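PDB 6DRU: glycosyl hydrolases family 31 family protein from Aspergillus niger, which releases alpha-xylose from the non-reducing terminal glucose of xyloglucan oligosaccharides, as an alpha-xylosidase of glycosyl hydrolase family 31. Local coordinates for residues L110-Y115 with Y218-A223; G186-W191 with D229-R234; E266-N271 with A571-S576; R543-T548 with P583-Y588. One frame throughout, in Å; residues are numbered along the deposited sequence. Where two conformers were deposited one is given.

Contact 1. Residues L110-Y115 with Y218-A223; sequences LLTNEY and YVIVAA. With MAN (alpha-D-mannopyranose), chain I; MAN (alpha-D-mannopyranose), chain B.
Glu114 and Tyr218 share one water, which donates to Glu114 OE2 at 2.7 Å and is hydrogen-bonded to Tyr218 OH, also at 2.7 Å. The carboxylate and the phenol do not bond directly. The other oxygen, Glu114 OE1, takes a salt bridge from Arg124 and a hydrogen bond from the backbone N of Leu97. The carboxylate is thus gripped at both oxygens although it is buried, and this should favour its charged form.

The rest of the contact is apolar. Leu111 reaches across with one methyl, CD1, which meets Ala222 CB at 3.5 Å. Thr112 CG2 touches Ile220 CD1 at 3.8 Å, and the two side chains cross at a slant. Thr112 OG1 stands anti to the backbone N (chi1 179°). This sends the hydroxyl to Ser142 O and leaves the methyl for Ile220. Leu111 and Thr112 both bond through their backbones to Phe99 of strand 98-102, which forms a classic beta bulge.

Asn113 serves the glycan instead. Its ND2 donates to O3 of the chain B mannose at 3.1 Å, with an N-H...O angle of 147°.

Strand 108-113 belongs to a four-stranded antiparallel sheet and strand 216-222 to a mixed sheet of eight. They run roughly antiparallel, and a few side chains meet between the layers without sheet pairing. This is face-to-face sheet packing, as in the N-terminal beta-sandwich domain of family 31 enzymes.

Contact 2. Residues G186-W191 with D229-R234; sequences GYAFIW and DTLQQR
Leu231 meets Ala188 by a side chain whose CG sits anti to its own carbonyl carbon, beside the backbone N (chi1 -77°), and whose next torsion is extended (chi2 177°). This carries the isobutyl group off the helix and onto the strand. Its CD2 does most of the touching. It lies 3.6 Å from Ala188 N and 3.8 Å from Tyr187 C, so the methyl rests on the peptide that joins these two residues. Ala188 CB follows at 3.9 Å from Leu231 CD2. The second methyl, Leu231 CD1, lies farther off, 4.1 Å from both Tyr187 O and Tyr187 N.

The interface is small and wholly apolar on the helix side. At Ala188 the helix comes close: the CA atoms of Ala188 and Leu231 are 6.4 Å apart. Tyr187 turns its CB away from the helix. Its ring packs on Ile220 and its OH bonds to Glu147.

Polar groups of the helix find partners elsewhere. Arg234 NE pairs with Asp27 and Asp229 with Arg615, both in salt bridges. One face of the Arg234 guanidinium is covered by Thr230 CG2, 3.8 Å above the plane.

Leu231 also touches Met182 and Ala223, and Ala188 also touches Ile235. The leucine thus meets strands 187-191 and 176-183 and the loop that starts after strand 216-222. This is helix-on-sheet packing: helix 228-239, just after strand 216-222, lies against the eight-stranded sheet of the N-terminal beta domain.

Contact 3. Residues E266-N271 with A571-S576; sequences ELLAQN and ANEPWS
Helix 266-271 faces an irregular segment that makes a type I beta turn from Glu573 to Ser576, and the nearest CA atoms, of Leu268 and Glu573, are 8.9 Å apart. Ser576 N closes the turn on Glu573 O.

Asn271 and Trp575 carry much of the contact. Asn271 CB lies 3.5 Å from Trp575 CZ2 and comes at the ring obliquely. The amide and indole planes are only 22° apart. Asn271 OD1 stands 3.6 Å above the ring plane, toward its rim. The opposite face carries Glu573 CB and Pro574 CD, so both faces are met near the rim. The amide is held in turn: Asn271 ND2 donates to Leu267 O at 3.2 Å, with an angle of 167° at the hydrogen. That carbonyl also accepts Asn271 N, from the other face of its plane.

Leu268 CD1 meets Glu573 CG at 3.7 Å. Glu573 is bent at its second torsion (chi2 69°). Its OE1 bonds chiefly to Tyr259 OH, and Asn572 N also meets it at 3.2 Å, from above the carboxylate plane.

Phe272 meets the Trp575 ring edge-to-face, and Arg275 makes a cation-pi contact with it. Helix 262-274 is packed by helix 305-316 through Ala269, while the turn lies in the loop between strand 554-555 and helix 582-594, where Pro574 touches Tyr252 of strand 252-254 and Ile585 and Ile589 of that helix.

Contact 4. Residues R543-T548 with P583-Y588; sequences RWLAWT and PIIVSY
Ala546 and Tyr588 make a CH-pi contact. The methyl carbon Ala546 CB sits over one face of the phenol ring, 3.6 Å from its centroid and 17° off the ring normal. Its nearest ring atom is Tyr588 CZ, at 3.5 Å. Tyr588 CG is anti to the carbonyl carbon (chi1 -80°), which stands the ring up beside the neighbouring helix with its face turned to the alanine. Tyr588 OH bonds to Gln699 O outside the helix pair, so it is satisfied although buried.

The remaining contacts are aliphatic. Leu545 CD1 meets Ile585 CG2 at 3.8 Å, the two side chains crossing at about a right angle. The same methyl, Leu545 CD1, also touches Tyr588 CB at 4.2 Å, so the leucine bridges two residues one helical turn apart.

Two hydroxyls bond back within their own segments. Thr548 OG1 donates to Leu545 O at 2.7 Å, and Ser587 OG donates to Ile584 O at 2.6 Å. In both cases the hydroxyl folds back onto a carbonyl three residues earlier, somewhat out of its plane.

The two helical segments run nearly parallel, 11° apart, with axes 9.7 Å from each other at closest. Trp547 packs on Leu495 and Val499 of helix 492-508, while Leu545 and Thr548 rest on Met554 of strand 554-555. Helix 535-548 thus lies between helices 492-508 and 582-594 in the barrel domain, and Arg543 and Trp547 reach beyond it to Ala696 and Tyr643.

From the N terminus, contact 1 opens at 110-115 and contact 2 at 186-191. Contact 1 then closes at 218-223 and contact 2 at 229-234, so the two cross. They share one sheet: strands 187-191 and 216-222 are neighbours, probably hydrogen-bonded from Ala188 N to Val221 O. Contact 1 ties a second sheet to it, and contact 2 ties on helix 228-239, which follows strand 216-222. In the barrel domain, contact 3 ties helix 262-274 to the loop before helix 582-594, some 300 residues later. Contact 4 opens at 543-548, before that closure, and ends at 583-588, joining helices 535-548 and 582-594. This pair crosses too, touching at Pro574 and Ile585.

Contact 1. Residues L110-Y115 with Y218-A223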
# COMPACT_ATOMS: atom_id res chain seq x y z
N LEU A 110 19.93 -27.06 24.11
CA LEU A 110 19.02 -26.34 23.24
C LEU A 110 19.71 -25.09 22.70
O LEU A 110 20.03 -24.17 23.47
CB LEU A 110 17.74 -25.97 23.98
CG LEU A 110 16.82 -25.04 23.18
CD1 LEU A 110 16.21 -25.77 22.00
CD2 LEU A 110 15.74 -24.45 24.06
N LEU A 111 19.96 -25.05 21.39
CA LEU A 111 20.52 -23.86 20.77
C LEU A 111 19.49 -22.74 20.71
O LEU A 111 19.71 -21.64 21.22
CB LEU A 111 21.04 -24.20 19.37
CG LEU A 111 22.03 -25.37 19.31
CD1 LEU A 111 22.30 -25.75 17.87
CD2 LEU A 111 23.32 -25.02 20.03
N THR A 112 18.35 -23.01 20.08
CA THR A 112 17.22 -22.09 20.01
C THR A 112 16.03 -22.83 19.44
O THR A 112 16.18 -23.83 18.73
CB THR A 112 17.53 -20.85 19.16
OG1 THR A 112 16.38 -20.00 19.11
CG2 THR A 112 17.92 -21.26 17.75
N ASN A 113 14.84 -22.33 19.75
CA ASN A 113 13.61 -22.79 19.13
C ASN A 113 12.78 -21.59 18.70
O ASN A 113 13.15 -20.44 18.96
CB ASN A 113 12.81 -23.70 20.08
CG ASN A 113 12.58 -23.08 21.45
OD1 ASN A 113 12.65 -21.87 21.62
ND2 ASN A 113 12.30 -23.93 22.44
N GLU A 114 11.68 -21.86 18.02
CA GLU A 114 10.79 -20.78 17.60
C GLU A 114 10.09 -20.19 18.82
O GLU A 114 9.50 -20.92 19.62
CB GLU A 114 9.76 -21.28 16.59
CG GLU A 114 10.38 -21.99 15.39
CD GLU A 114 9.37 -22.27 14.28
OE1 GLU A 114 8.28 -22.80 14.59
OE2 GLU A 114 9.68 -21.96 13.11
N TYR A 115 10.19 -18.87 18.98
CA TYR A 115 9.62 -18.19 20.14
C TYR A 115 8.11 -18.32 20.15
O TYR A 115 7.41 -17.51 19.53
CB TYR A 115 10.04 -16.72 20.15
CG TYR A 115 9.57 -15.96 21.37
CD1 TYR A 115 10.23 -16.10 22.59
CD2 TYR A 115 8.48 -15.11 21.31
CE1 TYR A 115 9.81 -15.41 23.71
CE2 TYR A 115 8.05 -14.42 22.43
CZ TYR A 115 8.72 -14.57 23.62
OH TYR A 115 8.30 -13.87 24.73
N TYR A 218 16.69 -19.35 6.05
CA TYR A 218 17.78 -19.20 7.01
C TYR A 218 18.47 -20.54 7.22
O TYR A 218 17.92 -21.60 6.91
CB TYR A 218 17.29 -18.62 8.35
CG TYR A 218 16.33 -19.50 9.14
CD1 TYR A 218 16.80 -20.48 10.01
CD2 TYR A 218 14.96 -19.31 9.06
CE1 TYR A 218 15.94 -21.26 10.74
CE2 TYR A 218 14.08 -20.09 9.79
CZ TYR A 218 14.58 -21.07 10.63
OH TYR A 218 13.71 -21.85 11.36
N VAL A 219 19.69 -20.47 7.74
CA VAL A 219 20.53 -21.64 8.01
C VAL A 219 21.07 -21.53 9.42
O VAL A 219 21.52 -20.45 9.84
CB VAL A 219 21.69 -21.76 6.99
CG1 VAL A 219 22.54 -22.97 7.29
CG2 VAL A 219 21.15 -21.82 5.57
N ILE A 220 21.03 -22.63 10.17
CA ILE A 220 21.58 -22.69 11.52
C ILE A 220 22.59 -23.83 11.57
O ILE A 220 22.32 -24.94 11.10
CB ILE A 220 20.47 -22.87 12.57
CG1 ILE A 220 21.07 -22.93 13.98
CG2 ILE A 220 19.62 -24.11 12.29
CD1 ILE A 220 20.03 -22.91 15.08
N VAL A 221 23.76 -23.55 12.14
CA VAL A 221 24.84 -24.52 12.25
C VAL A 221 25.35 -24.53 13.68
O VAL A 221 25.49 -23.47 14.30
CB VAL A 221 25.98 -24.21 11.25
CG1 VAL A 221 26.48 -22.78 11.44
CG2 VAL A 221 27.12 -25.21 11.42
N ALA A 222 25.60 -25.72 14.21
CA ALA A 222 26.01 -25.90 15.60
C ALA A 222 27.49 -26.27 15.69
O ALA A 222 28.06 -26.89 14.78
CB ALA A 222 25.18 -26.99 16.28
N ALA A 223 28.11 -25.89 16.81
CA ALA A 223 29.48 -26.27 17.11
C ALA A 223 29.62 -26.40 18.62
O ALA A 223 28.86 -25.81 19.39
CB ALA A 223 30.49 -25.26 16.56
C1 MAN I . 9.67 -23.09 25.71
C2 MAN I . 8.62 -23.24 24.63
C3 MAN I . 9.02 -22.44 23.42
C4 MAN I . 9.38 -21.02 23.82
C5 MAN I . 10.34 -21.04 24.98
C6 MAN I . 10.63 -19.62 25.41
O2 MAN I . 7.38 -22.78 25.12
O3 MAN I . 7.96 -22.41 22.49
O4 MAN I . 9.98 -20.37 22.73
O5 MAN I . 9.78 -21.74 26.06
O6 MAN I . 9.61 -19.18 26.27
C1 MAN B . 13.77 -24.13 27.45
C2 MAN B . 12.77 -23.37 26.59
C3 MAN B . 11.64 -24.29 26.16
C4 MAN B . 12.20 -25.58 25.61
C5 MAN B . 13.17 -26.17 26.62
C6 MAN B . 13.69 -27.50 26.13
O2 MAN B . 13.40 -22.84 25.45
O3 MAN B . 10.87 -23.65 25.17
O4 MAN B . 11.15 -26.49 25.37
O5 MAN B . 14.24 -25.27 26.78
O6 MAN B . 14.36 -28.16 27.19
O HOH W 1 11.52 -20.41 11.92

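Contact 2. Residues G186-W191 with D229-R234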
# COMPACT_ATOMS: atom_id res chain seq x y z
N GLY A 186 27.12 -21.84 21.13
CA GLY A 186 27.70 -22.81 20.23
C GLY A 186 26.92 -23.01 18.95
O GLY A 186 26.72 -24.15 18.51
N TYR A 187 26.47 -21.92 18.34
CA TYR A 187 25.81 -22.03 17.05
C TYR A 187 25.92 -20.71 16.30
O TYR A 187 26.08 -19.65 16.91
CB TYR A 187 24.33 -22.44 17.20
CG TYR A 187 23.42 -21.36 17.75
CD1 TYR A 187 23.28 -21.18 19.12
CD2 TYR A 187 22.70 -20.53 16.90
CE1 TYR A 187 22.44 -20.20 19.62
CE2 TYR A 187 21.86 -19.55 17.39
CZ TYR A 187 21.74 -19.39 18.76
OH TYR A 187 20.91 -18.42 19.27
N ALA A 188 25.84 -20.80 14.98
CA ALA A 188 25.82 -19.65 14.10
C ALA A 188 24.53 -19.66 13.30
O ALA A 188 23.88 -20.70 13.14
CB ALA A 188 27.04 -19.62 13.17
N PHE A 189 24.16 -18.48 12.79
CA PHE A 189 22.87 -18.29 12.15
C PHE A 189 23.03 -17.34 10.97
O PHE A 189 23.70 -16.31 11.09
CB PHE A 189 21.85 -17.73 13.16
CG PHE A 189 20.43 -17.67 12.65
CD1 PHE A 189 19.99 -16.59 11.91
CD2 PHE A 189 19.54 -18.69 12.94
CE1 PHE A 189 18.69 -16.53 11.45
CE2 PHE A 189 18.23 -18.63 12.49
CZ PHE A 189 17.81 -17.55 11.74
N ILE A 190 22.43 -17.69 9.84
CA ILE A 190 22.48 -16.89 8.62
C ILE A 190 21.06 -16.62 8.16
O ILE A 190 20.32 -17.56 7.85
CB ILE A 190 23.28 -17.58 7.51
CG1 ILE A 190 24.70 -17.90 7.98
CG2 ILE A 190 23.33 -16.70 6.26
CD1 ILE A 190 25.51 -18.67 6.96
N TRP A 191 20.67 -15.35 8.12
CA TRP A 191 19.38 -14.92 7.58
C TRP A 191 19.60 -14.64 6.10
O TRP A 191 19.94 -13.52 5.70
CB TRP A 191 18.88 -13.71 8.35
CG TRP A 191 17.55 -13.13 7.94
CD1 TRP A 191 17.34 -11.98 7.23
CD2 TRP A 191 16.24 -13.65 8.25
NE1 TRP A 191 15.99 -11.76 7.07
CE2 TRP A 191 15.30 -12.77 7.68
CE3 TRP A 191 15.79 -14.78 8.94
CZ2 TRP A 191 13.93 -12.98 7.79
CZ3 TRP A 191 14.42 -14.99 9.04
CH2 TRP A 191 13.51 -14.09 8.47
N ASP A 229 36.37 -21.29 16.00
CA ASP A 229 37.06 -21.51 14.73
C ASP A 229 36.27 -22.46 13.84
O ASP A 229 36.31 -22.34 12.61
CB ASP A 229 38.46 -22.05 14.98
CG ASP A 229 39.38 -21.01 15.59
OD1 ASP A 229 39.24 -19.82 15.25
OD2 ASP A 229 40.24 -21.38 16.42
N THR A 230 35.54 -23.41 14.43
CA THR A 230 34.71 -24.30 13.64
C THR A 230 33.48 -23.58 13.11
O THR A 230 33.09 -23.79 11.95
CB THR A 230 34.29 -25.51 14.48
OG1 THR A 230 35.46 -26.24 14.88
CG2 THR A 230 33.40 -26.44 13.67
N LEU A 231 32.87 -22.72 13.93
CA LEU A 231 31.74 -21.92 13.46
C LEU A 231 32.11 -21.11 12.23
O LEU A 231 31.37 -21.08 11.24
CB LEU A 231 31.24 -21.00 14.58
CG LEU A 231 30.39 -21.65 15.67
CD1 LEU A 231 30.03 -20.63 16.74
CD2 LEU A 231 29.14 -22.26 15.07
N GLN A 232 33.27 -20.45 12.26
CA GLN A 232 33.73 -19.70 11.09
C GLN A 232 34.08 -20.63 9.94
O GLN A 232 33.96 -20.23 8.77
CB GLN A 232 34.93 -18.83 11.46
CG GLN A 232 34.58 -17.65 12.36
CD GLN A 232 33.62 -16.69 11.70
OE1 GLN A 232 33.77 -16.34 10.53
NE2 GLN A 232 32.62 -16.25 12.46
N GLN A 233 34.52 -21.85 10.23
CA GLN A 233 34.76 -22.82 9.17
C GLN A 233 33.45 -23.19 8.48
O GLN A 233 33.43 -23.38 7.25
CB GLN A 233 35.44 -24.07 9.73
CG GLN A 233 36.28 -24.83 8.72
CD GLN A 233 36.66 -26.22 9.22
OE1 GLN A 233 37.01 -26.40 10.38
NE2 GLN A 233 36.59 -27.20 8.33
N ARG A 234 32.36 -23.30 9.24
CA ARG A 234 31.07 -23.64 8.67
C ARG A 234 30.45 -22.46 7.94
O ARG A 234 29.84 -22.63 6.87
CB ARG A 234 30.13 -24.14 9.77
CG ARG A 234 30.68 -25.30 10.57
CD ARG A 234 30.55 -26.62 9.83
NE ARG A 234 31.00 -27.75 10.63
CZ ARG A 234 32.21 -28.29 10.54
NH1 ARG A 234 33.10 -27.81 9.68
NH2 ARG A 234 32.54 -29.32 11.31

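Contact 3. Residues E266-N271 with A571-S576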
# COMPACT_ATOMS: atom_id res chain seq x y z
N GLU A 266 52.95 11.62 -10.27
CA GLU A 266 54.30 11.26 -10.69
C GLU A 266 55.36 11.80 -9.74
O GLU A 266 56.38 11.14 -9.50
CB GLU A 266 54.55 11.74 -12.12
CG GLU A 266 53.82 10.94 -13.18
CD GLU A 266 53.97 11.52 -14.57
OE1 GLU A 266 54.17 12.75 -14.69
OE2 GLU A 266 53.90 10.75 -15.55
N LEU A 267 55.14 12.99 -9.17
CA LEU A 267 56.08 13.51 -8.19
C LEU A 267 56.00 12.75 -6.88
O LEU A 267 56.99 12.66 -6.15
CB LEU A 267 55.85 15.00 -7.95
CG LEU A 267 55.99 15.94 -9.15
CD1 LEU A 267 55.69 17.38 -8.76
CD2 LEU A 267 57.37 15.81 -9.78
N LEU A 268 54.83 12.18 -6.56
CA LEU A 268 54.70 11.36 -5.36
C LEU A 268 55.56 10.10 -5.47
O LEU A 268 56.25 9.72 -4.53
CB LEU A 268 53.23 11.01 -5.13
CG LEU A 268 52.89 10.12 -3.94
CD1 LEU A 268 53.23 10.81 -2.64
CD2 LEU A 268 51.41 9.80 -4.00
N ALA A 269 55.51 9.43 -6.63
CA ALA A 269 56.35 8.26 -6.84
C ALA A 269 57.83 8.64 -6.85
O ALA A 269 58.67 7.88 -6.38
CB ALA A 269 55.97 7.57 -8.15
N GLN A 270 58.15 9.82 -7.39
CA GLN A 270 59.53 10.29 -7.36
C GLN A 270 60.01 10.52 -5.93
O GLN A 270 61.18 10.29 -5.62
CB GLN A 270 59.67 11.57 -8.18
CG GLN A 270 61.10 11.93 -8.54
CD GLN A 270 61.68 11.01 -9.60
OE1 GLN A 270 61.24 11.01 -10.75
NE2 GLN A 270 62.67 10.21 -9.22
N ASN A 271 59.12 10.97 -5.04
CA ASN A 271 59.50 11.21 -3.66
C ASN A 271 59.80 9.91 -2.93
O ASN A 271 60.80 9.80 -2.21
CB ASN A 271 58.41 12.00 -2.94
CG ASN A 271 58.76 13.45 -2.76
OD1 ASN A 271 59.31 13.85 -1.73
ND2 ASN A 271 58.45 14.27 -3.76
N ALA A 571 48.72 17.50 2.82
CA ALA A 571 49.46 16.27 2.57
C ALA A 571 49.14 15.20 3.61
O ALA A 571 48.59 15.47 4.68
CB ALA A 571 50.97 16.55 2.57
N ASN A 572 49.49 13.95 3.25
CA ASN A 572 49.30 12.80 4.13
C ASN A 572 50.40 11.77 3.92
O ASN A 572 50.16 10.56 4.05
CB ASN A 572 47.91 12.17 3.90
CG ASN A 572 47.56 11.12 4.94
OD1 ASN A 572 47.45 11.41 6.13
ND2 ASN A 572 47.38 9.88 4.49
N GLU A 573 51.61 12.22 3.60
CA GLU A 573 52.74 11.36 3.29
C GLU A 573 53.55 11.09 4.55
O GLU A 573 53.47 11.83 5.53
CB GLU A 573 53.61 12.02 2.23
CG GLU A 573 53.00 12.07 0.83
CD GLU A 573 51.81 13.00 0.72
OE1 GLU A 573 50.66 12.51 0.67
OE2 GLU A 573 52.01 14.24 0.72
N PRO A 574 54.33 10.00 4.56
CA PRO A 574 55.10 9.66 5.77
C PRO A 574 56.09 10.73 6.20
O PRO A 574 56.58 10.68 7.34
CB PRO A 574 55.81 8.36 5.39
CG PRO A 574 55.75 8.29 3.90
CD PRO A 574 54.48 8.97 3.52
N TRP A 575 56.41 11.70 5.34
CA TRP A 575 57.30 12.80 5.68
C TRP A 575 56.55 14.10 5.94
O TRP A 575 57.19 15.16 6.04
CB TRP A 575 58.32 13.01 4.56
CG TRP A 575 57.69 13.07 3.21
CD1 TRP A 575 57.14 14.17 2.62
CD2 TRP A 575 57.53 12.00 2.29
NE1 TRP A 575 56.65 13.84 1.38
CE2 TRP A 575 56.88 12.51 1.15
CE3 TRP A 575 57.88 10.64 2.31
CZ2 TRP A 575 56.57 11.72 0.04
CZ3 TRP A 575 57.57 9.86 1.21
CH2 TRP A 575 56.93 10.40 0.09
N SER A 576 55.23 14.06 6.06
CA SER A 576 54.41 15.26 6.18
C SER A 576 53.95 15.53 7.60
O SER A 576 53.11 16.41 7.81
CB SER A 576 53.20 15.16 5.25
OG SER A 576 53.60 14.90 3.91

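Contact 4. Residues R543-T548 with P583-Y588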
# COMPACT_ATOMS: atom_id res chain seq x y z
N ARG A 543 50.07 7.21 16.45
CA ARG A 543 49.41 6.11 17.14
C ARG A 543 48.53 5.32 16.18
O ARG A 543 48.52 4.08 16.20
CB ARG A 543 48.58 6.63 18.31
CG ARG A 543 49.39 7.28 19.42
CD ARG A 543 50.26 6.27 20.14
NE ARG A 543 50.74 6.78 21.42
CZ ARG A 543 51.53 6.10 22.24
NH1 ARG A 543 51.94 4.88 21.92
NH2 ARG A 543 51.91 6.64 23.39
N TRP A 544 47.78 6.02 15.32
CA TRP A 544 46.87 5.37 14.40
C TRP A 544 47.62 4.61 13.31
O TRP A 544 47.30 3.46 13.01
CB TRP A 544 45.93 6.41 13.79
CG TRP A 544 44.58 5.91 13.40
CD1 TRP A 544 44.28 4.71 12.82
CD2 TRP A 544 43.33 6.59 13.57
NE1 TRP A 544 42.93 4.61 12.61
CE2 TRP A 544 42.32 5.75 13.07
CE3 TRP A 544 42.97 7.83 14.10
CZ2 TRP A 544 40.98 6.11 13.08
CZ3 TRP A 544 41.64 8.19 14.11
CH2 TRP A 544 40.66 7.33 13.61
N LEU A 545 48.63 5.25 12.71
CA LEU A 545 49.42 4.61 11.66
C LEU A 545 50.11 3.36 12.18
O LEU A 545 50.26 2.37 11.45
CB LEU A 545 50.43 5.60 11.10
CG LEU A 545 51.18 5.29 9.79
CD1 LEU A 545 52.39 4.40 10.03
CD2 LEU A 545 50.24 4.65 8.78
N ALA A 546 50.55 3.38 13.44
CA ALA A 546 51.19 2.21 14.02
C ALA A 546 50.23 1.03 14.11
O ALA A 546 50.61 -0.12 13.90
CB ALA A 546 51.75 2.54 15.40
N TRP A 547 48.95 1.31 14.41
CA TRP A 547 47.97 0.24 14.52
C TRP A 547 47.71 -0.42 13.17
O TRP A 547 47.53 -1.64 13.10
CB TRP A 547 46.67 0.79 15.11
CG TRP A 547 45.56 -0.22 15.13
CD1 TRP A 547 45.65 -1.53 15.50
CD2 TRP A 547 44.19 0.01 14.77
NE1 TRP A 547 44.42 -2.14 15.39
CE2 TRP A 547 43.51 -1.21 14.94
CE3 TRP A 547 43.48 1.12 14.32
CZ2 TRP A 547 42.15 -1.35 14.68
CZ3 TRP A 547 42.13 0.98 14.05
CH2 TRP A 547 41.48 -0.25 14.24
N THR A 548 47.68 0.37 12.10
CA THR A 548 47.39 -0.18 10.78
C THR A 548 48.45 -1.18 10.33
O THR A 548 48.20 -1.97 9.42
CB THR A 548 47.27 0.94 9.75
OG1 THR A 548 48.54 1.57 9.57
CG2 THR A 548 46.26 1.97 10.22
N PRO A 583 60.93 9.32 10.97
CA PRO A 583 61.54 8.00 11.24
C PRO A 583 60.60 7.04 11.94
O PRO A 583 60.74 5.82 11.76
CB PRO A 583 62.75 8.35 12.13
CG PRO A 583 62.39 9.65 12.75
CD PRO A 583 61.63 10.39 11.70
N ILE A 584 59.64 7.54 12.72
CA ILE A 584 58.68 6.65 13.37
C ILE A 584 57.74 6.04 12.34
O ILE A 584 57.47 4.83 12.37
CB ILE A 584 57.89 7.42 14.45
CG1 ILE A 584 58.84 8.19 15.37
CG2 ILE A 584 57.04 6.46 15.27
CD1 ILE A 584 58.13 8.94 16.47
N ILE A 585 57.23 6.86 11.42
CA ILE A 585 56.29 6.37 10.41
C ILE A 585 56.98 5.38 9.47
O ILE A 585 56.41 4.34 9.12
CB ILE A 585 55.67 7.55 9.65
CG1 ILE A 585 54.97 8.50 10.62
CG2 ILE A 585 54.69 7.05 8.60
CD1 ILE A 585 54.49 9.79 9.98
N VAL A 586 58.20 5.70 9.04
CA VAL A 586 58.91 4.83 8.10
C VAL A 586 59.30 3.51 8.76
O VAL A 586 59.37 2.48 8.09
CB VAL A 586 60.14 5.58 7.53
CG1 VAL A 586 60.94 4.67 6.61
CG2 VAL A 586 59.69 6.83 6.78
N SER A 587 59.54 3.52 10.07
CA SER A 587 59.87 2.27 10.76
C SER A 587 58.72 1.28 10.70
O SER A 587 58.93 0.08 10.47
CB SER A 587 60.25 2.56 12.21
OG SER A 587 59.11 2.89 12.98
N TYR A 588 57.49 1.76 10.90
CA TYR A 588 56.33 0.87 10.82
C TYR A 588 56.06 0.42 9.39
O TYR A 588 55.53 -0.67 9.18
CB TYR A 588 55.11 1.55 11.42
CG TYR A 588 55.08 1.50 12.93
CD1 TYR A 588 54.74 0.33 13.60
CD2 TYR A 588 55.40 2.62 13.69
CE1 TYR A 588 54.72 0.27 14.98
CE2 TYR A 588 55.38 2.57 15.07
CZ TYR A 588 55.04 1.40 15.71
OH TYR A 588 55.02 1.34 17.08